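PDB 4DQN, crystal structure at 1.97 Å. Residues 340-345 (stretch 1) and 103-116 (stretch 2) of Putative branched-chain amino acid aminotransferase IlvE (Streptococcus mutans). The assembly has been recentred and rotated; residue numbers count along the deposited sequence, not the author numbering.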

ATOM      1  N   ILE A 340       8.991 -11.834 -28.835  1.00 30.39           N
ATOM      2  CA  ILE A 340       7.612 -11.940 -29.283  1.00 30.97           C
ATOM      3  C   ILE A 340       7.022 -13.303 -28.941  1.00 31.48           C
ATOM      4  O   ILE A 340       7.654 -14.335 -29.155  1.00 32.94           O
ATOM      5  CB  ILE A 340       7.493 -11.713 -30.797  1.00 31.72           C
ATOM      6  CG1 ILE A 340       8.122 -10.373 -31.197  1.00 30.59           C
ATOM      7  CG2 ILE A 340       6.039 -11.787 -31.232  1.00 30.89           C
ATOM      8  CD1 ILE A 340       7.583  -9.140 -30.451  1.00 30.66           C
ATOM      9  N   TYR A 341       5.812 -13.292 -28.393  1.00 29.86           N
ATOM     10  CA  TYR A 341       5.086 -14.513 -28.064  1.00 31.69           C
ATOM     11  C   TYR A 341       3.753 -14.485 -28.797  1.00 33.80           C
ATOM     12  O   TYR A 341       2.828 -13.761 -28.395  1.00 29.13           O
ATOM     13  CB  TYR A 341       4.809 -14.578 -26.567  1.00 27.84           C
ATOM     14  CG  TYR A 341       5.982 -14.949 -25.705  1.00 29.65           C
ATOM     15  CD1 TYR A 341       7.066 -14.093 -25.558  1.00 28.30           C
ATOM     16  CD2 TYR A 341       5.989 -16.148 -25.006  1.00 27.93           C
ATOM     17  CE1 TYR A 341       8.123 -14.430 -24.752  1.00 28.18           C
ATOM     18  CE2 TYR A 341       7.041 -16.494 -24.202  1.00 28.99           C
ATOM     19  CZ  TYR A 341       8.107 -15.635 -24.077  1.00 30.04           C
ATOM     20  OH  TYR A 341       9.165 -15.988 -23.262  1.00 31.68           O
ATOM     21  N   LYS A 342       3.658 -15.258 -29.875  1.00 30.77           N
ATOM     22  CA  LYS A 342       2.417 -15.355 -30.642  1.00 36.35           C
ATOM     23  C   LYS A 342       1.346 -16.000 -29.782  1.00 34.10           C
ATOM     24  O   LYS A 342       1.598 -16.979 -29.087  1.00 36.23           O
ATOM     25  CB  LYS A 342       2.624 -16.165 -31.920  1.00 34.61           C
ATOM     26  CG  LYS A 342       3.635 -15.556 -32.872  1.00 37.07           C
ATOM     27  CD  LYS A 342       3.302 -14.094 -33.159  1.00 38.55           C
ATOM     28  CE  LYS A 342       2.164 -13.964 -34.158  1.00 40.25           C
ATOM     29  NZ  LYS A 342       2.155 -12.602 -34.762  1.00 41.94           N
ATOM     30  N   VAL A 343       0.143 -15.448 -29.839  1.00 33.55           N
ATOM     31  CA  VAL A 343      -0.919 -15.840 -28.922  1.00 37.42           C
ATOM     32  C   VAL A 343      -1.482 -17.237 -29.233  1.00 45.92           C
ATOM     33  O   VAL A 343      -1.947 -17.960 -28.336  1.00 44.63           O
ATOM     34  CB  VAL A 343      -1.991 -14.732 -28.876  1.00 38.00           C
ATOM     35  CG1 VAL A 343      -3.363 -15.286 -28.706  1.00 37.79           C
ATOM     36  CG2 VAL A 343      -1.648 -13.724 -27.769  1.00 32.00           C
ATOM     37  N   ASP A 344      -1.392 -17.635 -30.498  1.00 42.19           N
ATOM     38  CA  ASP A 344      -1.836 -18.961 -30.908  1.00 46.58           C
ATOM     39  C   ASP A 344      -0.731 -20.025 -30.891  1.00 50.04           C
ATOM     40  O   ASP A 344      -0.977 -21.173 -31.263  1.00 50.43           O
ATOM     41  CB  ASP A 344      -2.493 -18.883 -32.286  1.00 48.30           C
ATOM     42  CG  ASP A 344      -3.772 -18.080 -32.263  1.00 48.47           C
ATOM     43  OD1 ASP A 344      -4.544 -18.231 -31.287  1.00 50.45           O
ATOM     44  OD2 ASP A 344      -4.004 -17.284 -33.200  1.00 53.87           O
ATOM     45  N   ASP A 345       0.474 -19.647 -30.462  1.00 47.75           N
ATOM     46  CA  ASP A 345       1.564 -20.610 -30.281  1.00 49.53           C
ATOM     47  C   ASP A 345       1.555 -21.168 -28.864  1.00 50.69           C
ATOM     48  O   ASP A 345       0.883 -20.618 -27.987  1.00 52.53           O
ATOM     49  CB  ASP A 345       2.921 -19.965 -30.574  1.00 48.31           C
ATOM     50  CG  ASP A 345       3.192 -19.823 -32.057  1.00 48.59           C
ATOM     51  OD1 ASP A 345       2.257 -20.063 -32.858  1.00 46.22           O
ATOM     52  OD2 ASP A 345       4.334 -19.457 -32.417  1.00 51.81           O
TER
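Stretch 2 103-116: FIDAAKQVVRANEE

Stretch 2 enters already helical and stays so through Ala113, and it passes the C-terminal tail of the same chain, strand 340-342 followed by a type I turn from Lys342 to Asp345. The axes of helix and strand approach to 10.6 Å, their N-to-C directions 53° apart (signed crossing angle -53°).

Contact begins at Ile104, which points toward the strand; its CD1 lies 3.7 Å from CE2 of Tyr341, the aliphatic end of the isoleucine against an aromatic ring. One turn on, Lys108 comes closest in backbone terms, its CA 5.4 Å from that of Val343. Its nearly extended side chain carries NZ to the turn, where it donates hydrogen bonds to Lys342 O and Asp345 O, both at 3.0 Å. A long, charged donor suits these two carbonyls at the ends of the turn.

Val111 offers a compact branched surface, CG1 lying 3.7 Å from Val343 CG2. Arg112 starts sideways, but its aliphatic part covers the valine, CG 3.4 Å from Val343 CG1, while NH1 of its guanidinium donates a weak hydrogen bond, 3.5 Å, to Val343 O. After Asn114 leaves helical geometry, Glu115 opens a 3-10 segment. Its OE1 is 4.3 Å from Asp344 OD1, a pairing of like charges; a water donating to Glu115 OE2 (3.1 Å) and Asp344 OD2 (2.7 Å) bridges the two carboxylates, supplying protons to two acceptors.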

ATOM      1  N   PHE A 103       1.750 -17.848 -15.869  1.00 26.41           N
ATOM      2  CA  PHE A 103       1.472 -16.447 -16.179  1.00 24.92           C
ATOM      3  C   PHE A 103       1.238 -16.225 -17.680  1.00 28.91           C
ATOM      4  O   PHE A 103       0.244 -15.598 -18.090  1.00 27.87           O
ATOM      5  CB  PHE A 103       2.656 -15.590 -15.692  1.00 23.90           C
ATOM      6  CG  PHE A 103       2.483 -14.099 -15.907  1.00 25.64           C
ATOM      7  CD1 PHE A 103       2.745 -13.526 -17.152  1.00 26.22           C
ATOM      8  CD2 PHE A 103       2.095 -13.269 -14.853  1.00 25.43           C
ATOM      9  CE1 PHE A 103       2.585 -12.146 -17.354  1.00 27.57           C
ATOM     10  CE2 PHE A 103       1.947 -11.890 -15.037  1.00 26.20           C
ATOM     11  CZ  PHE A 103       2.196 -11.326 -16.294  1.00 23.74           C
ATOM     12  N   ILE A 104       2.156 -16.730 -18.499  1.00 26.48           N
ATOM     13  CA  ILE A 104       2.092 -16.476 -19.934  1.00 27.18           C
ATOM     14  C   ILE A 104       0.908 -17.219 -20.533  1.00 27.84           C
ATOM     15  O   ILE A 104       0.180 -16.671 -21.359  1.00 28.22           O
ATOM     16  CB  ILE A 104       3.400 -16.868 -20.633  1.00 27.19           C
ATOM     17  CG1 ILE A 104       4.519 -15.914 -20.214  1.00 28.30           C
ATOM     18  CG2 ILE A 104       3.257 -16.810 -22.149  1.00 28.05           C
ATOM     19  CD1 ILE A 104       5.893 -16.379 -20.709  1.00 27.75           C
ATOM     20  N   ASP A 105       0.698 -18.459 -20.098  1.00 27.46           N
ATOM     21  CA  ASP A 105      -0.448 -19.220 -20.574  1.00 29.43           C
ATOM     22  C   ASP A 105      -1.747 -18.524 -20.222  1.00 27.48           C
ATOM     23  O   ASP A 105      -2.684 -18.482 -21.026  1.00 26.45           O
ATOM     24  CB  ASP A 105      -0.466 -20.625 -19.976  1.00 29.26           C
ATOM     25  CG  ASP A 105      -1.714 -21.383 -20.354  1.00 33.57           C
ATOM     26  OD1 ASP A 105      -1.815 -21.785 -21.528  1.00 35.15           O
ATOM     27  OD2 ASP A 105      -2.611 -21.553 -19.494  1.00 32.79           O
ATOM     28  N   ALA A 106      -1.821 -17.985 -19.010  1.00 28.48           N
ATOM     29  CA  ALA A 106      -3.039 -17.302 -18.585  1.00 22.26           C
ATOM     30  C   ALA A 106      -3.293 -16.075 -19.442  1.00 23.85           C
ATOM     31  O   ALA A 106      -4.428 -15.812 -19.846  1.00 26.34           O
ATOM     32  CB  ALA A 106      -2.939 -16.911 -17.127  1.00 24.56           C
ATOM     33  N   ALA A 107      -2.245 -15.294 -19.680  1.00 23.68           N
ATOM     34  CA  ALA A 107      -2.348 -14.115 -20.536  1.00 25.22           C
ATOM     35  C   ALA A 107      -2.876 -14.493 -21.922  1.00 26.78           C
ATOM     36  O   ALA A 107      -3.786 -13.849 -22.441  1.00 25.42           O
ATOM     37  CB  ALA A 107      -0.997 -13.429 -20.653  1.00 26.84           C
ATOM     38  N   LYS A 108      -2.292 -15.523 -22.528  1.00 26.42           N
ATOM     39  CA  LYS A 108      -2.770 -15.987 -23.829  1.00 27.09           C
ATOM     40  C   LYS A 108      -4.237 -16.415 -23.820  1.00 27.21           C
ATOM     41  O   LYS A 108      -4.984 -16.077 -24.742  1.00 27.24           O
ATOM     42  CB  LYS A 108      -1.896 -17.128 -24.334  1.00 27.81           C
ATOM     43  CG  LYS A 108      -0.490 -16.690 -24.693  1.00 29.74           C
ATOM     44  CD  LYS A 108       0.244 -17.815 -25.419  1.00 36.95           C
ATOM     45  CE  LYS A 108       1.629 -17.362 -25.853  1.00 38.79           C
ATOM     46  NZ  LYS A 108       2.393 -18.446 -26.557  1.00 39.81           N
ATOM     47  N   GLN A 109      -4.650 -17.164 -22.791  1.00 25.63           N
ATOM     48  CA  GLN A 109      -6.053 -17.566 -22.669  1.00 27.07           C
ATOM     49  C   GLN A 109      -6.993 -16.368 -22.675  1.00 27.73           C
ATOM     50  O   GLN A 109      -8.071 -16.426 -23.277  1.00 29.39           O
ATOM     51  CB  GLN A 109      -6.298 -18.352 -21.376  1.00 28.52           C
ATOM     52  CG  GLN A 109      -5.784 -19.782 -21.372  1.00 31.41           C
ATOM     53  CD  GLN A 109      -6.236 -20.524 -20.127  1.00 29.99           C
ATOM     54  OE1 GLN A 109      -7.428 -20.608 -19.847  1.00 32.60           O
ATOM     55  NE2 GLN A 109      -5.280 -21.041 -19.362  1.00 27.83           N
ATOM     56  N   VAL A 110      -6.608 -15.294 -21.981  1.00 27.42           N
ATOM     57  CA  VAL A 110      -7.452 -14.101 -21.928  1.00 23.65           C
ATOM     58  C   VAL A 110      -7.525 -13.407 -23.290  1.00 25.25           C
ATOM     59  O   VAL A 110      -8.607 -13.002 -23.726  1.00 28.65           O
ATOM     60  CB  VAL A 110      -6.990 -13.119 -20.832  1.00 23.97           C
ATOM     61  CG1 VAL A 110      -7.835 -11.838 -20.862  1.00 24.23           C
ATOM     62  CG2 VAL A 110      -7.116 -13.783 -19.472  1.00 24.91           C
ATOM     63  N   VAL A 111      -6.386 -13.287 -23.967  1.00 26.54           N
ATOM     64  CA  VAL A 111      -6.357 -12.680 -25.296  1.00 25.71           C
ATOM     65  C   VAL A 111      -7.220 -13.473 -26.267  1.00 30.40           C
ATOM     66  O   VAL A 111      -8.091 -12.907 -26.945  1.00 29.45           O
ATOM     67  CB  VAL A 111      -4.935 -12.617 -25.847  1.00 27.93           C
ATOM     68  CG1 VAL A 111      -4.947 -12.054 -27.253  1.00 29.42           C
ATOM     69  CG2 VAL A 111      -4.055 -11.753 -24.931  1.00 24.41           C
ATOM     70  N   ARG A 112      -6.995 -14.785 -26.324  1.00 28.23           N
ATOM     71  CA  ARG A 112      -7.798 -15.653 -27.188  1.00 30.44           C
ATOM     72  C   ARG A 112      -9.290 -15.568 -26.872  1.00 30.47           C
ATOM     73  O   ARG A 112     -10.104 -15.458 -27.793  1.00 28.31           O
ATOM     74  CB  ARG A 112      -7.306 -17.113 -27.146  1.00 29.84           C
ATOM     75  CG  ARG A 112      -5.896 -17.315 -27.704  1.00 34.71           C
ATOM     76  CD  ARG A 112      -5.570 -18.791 -27.955  1.00 37.63           C
ATOM     77  NE  ARG A 112      -5.937 -19.621 -26.809  1.00 43.32           N
ATOM     78  CZ  ARG A 112      -5.066 -20.139 -25.947  1.00 43.55           C
ATOM     79  NH1 ARG A 112      -3.768 -19.917 -26.107  1.00 43.11           N
ATOM     80  NH2 ARG A 112      -5.492 -20.884 -24.929  1.00 40.73           N
ATOM     81  N   ALA A 113      -9.662 -15.567 -25.587  1.00 26.69           N
ATOM     82  CA  ALA A 113     -11.081 -15.589 -25.229  1.00 25.17           C
ATOM     83  C   ALA A 113     -11.776 -14.277 -25.587  1.00 29.80           C
ATOM     84  O   ALA A 113     -12.999 -14.231 -25.753  1.00 28.59           O
ATOM     85  CB  ALA A 113     -11.261 -15.906 -23.736  1.00 28.78           C
ATOM     86  N   ASN A 114     -10.986 -13.212 -25.693  1.00 27.69           N
ATOM     87  CA  ASN A 114     -11.506 -11.876 -25.996  1.00 27.25           C
ATOM     88  C   ASN A 114     -10.885 -11.309 -27.272  1.00 30.47           C
ATOM     89  O   ASN A 114     -10.747 -10.091 -27.403  1.00 28.56           O
ATOM     90  CB  ASN A 114     -11.189 -10.910 -24.840  1.00 28.92           C
ATOM     91  CG  ASN A 114     -11.858 -11.309 -23.538  1.00 28.78           C
ATOM     92  OD1 ASN A 114     -13.061 -11.123 -23.372  1.00 28.37           O
ATOM     93  ND2 ASN A 114     -11.077 -11.837 -22.599  1.00 27.92           N
ATOM     94  N   GLU A 115     -10.528 -12.170 -28.222  1.00 29.29           N
ATOM     95  CA  GLU A 115      -9.716 -11.729 -29.364  1.00 30.51           C
ATOM     96  C   GLU A 115     -10.400 -10.685 -30.226  1.00 31.20           C
ATOM     97  O   GLU A 115      -9.741  -9.870 -30.888  1.00 32.55           O
ATOM     98  CB  GLU A 115      -9.238 -12.916 -30.221  1.00 34.54           C
ATOM     99  CG  GLU A 115      -8.027 -12.543 -31.100  1.00 40.26           C
ATOM    100  CD  GLU A 115      -7.259 -13.736 -31.668  1.00 50.68           C
ATOM    101  OE1 GLU A 115      -6.874 -14.646 -30.895  1.00 49.75           O
ATOM    102  OE2 GLU A 115      -7.016 -13.746 -32.897  1.00 57.06           O
ATOM    103  N   GLU A 116     -11.723 -10.680 -30.206  1.00 29.84           N
ATOM    104  CA  GLU A 116     -12.445  -9.725 -31.026  1.00 35.28           C
ATOM    105  C   GLU A 116     -12.324  -8.314 -30.437  1.00 35.33           C
ATOM    106  O   GLU A 116     -12.685  -7.325 -31.082  1.00 32.03           O
ATOM    107  CB  GLU A 116     -13.903 -10.170 -31.218  1.00 36.13           C
ATOM    108  CG  GLU A 116     -14.780 -10.104 -29.953  1.00 41.93           C
ATOM    109  CD  GLU A 116     -14.560 -11.252 -28.948  1.00 42.90           C
ATOM    110  OE1 GLU A 116     -13.599 -12.047 -29.084  1.00 40.56           O
ATOM    111  OE2 GLU A 116     -15.372 -11.352 -27.999  1.00 48.83           O
TER
HETATM  112  O   HOH W   1      -4.004 -14.594 -33.034  1.00 42.83           O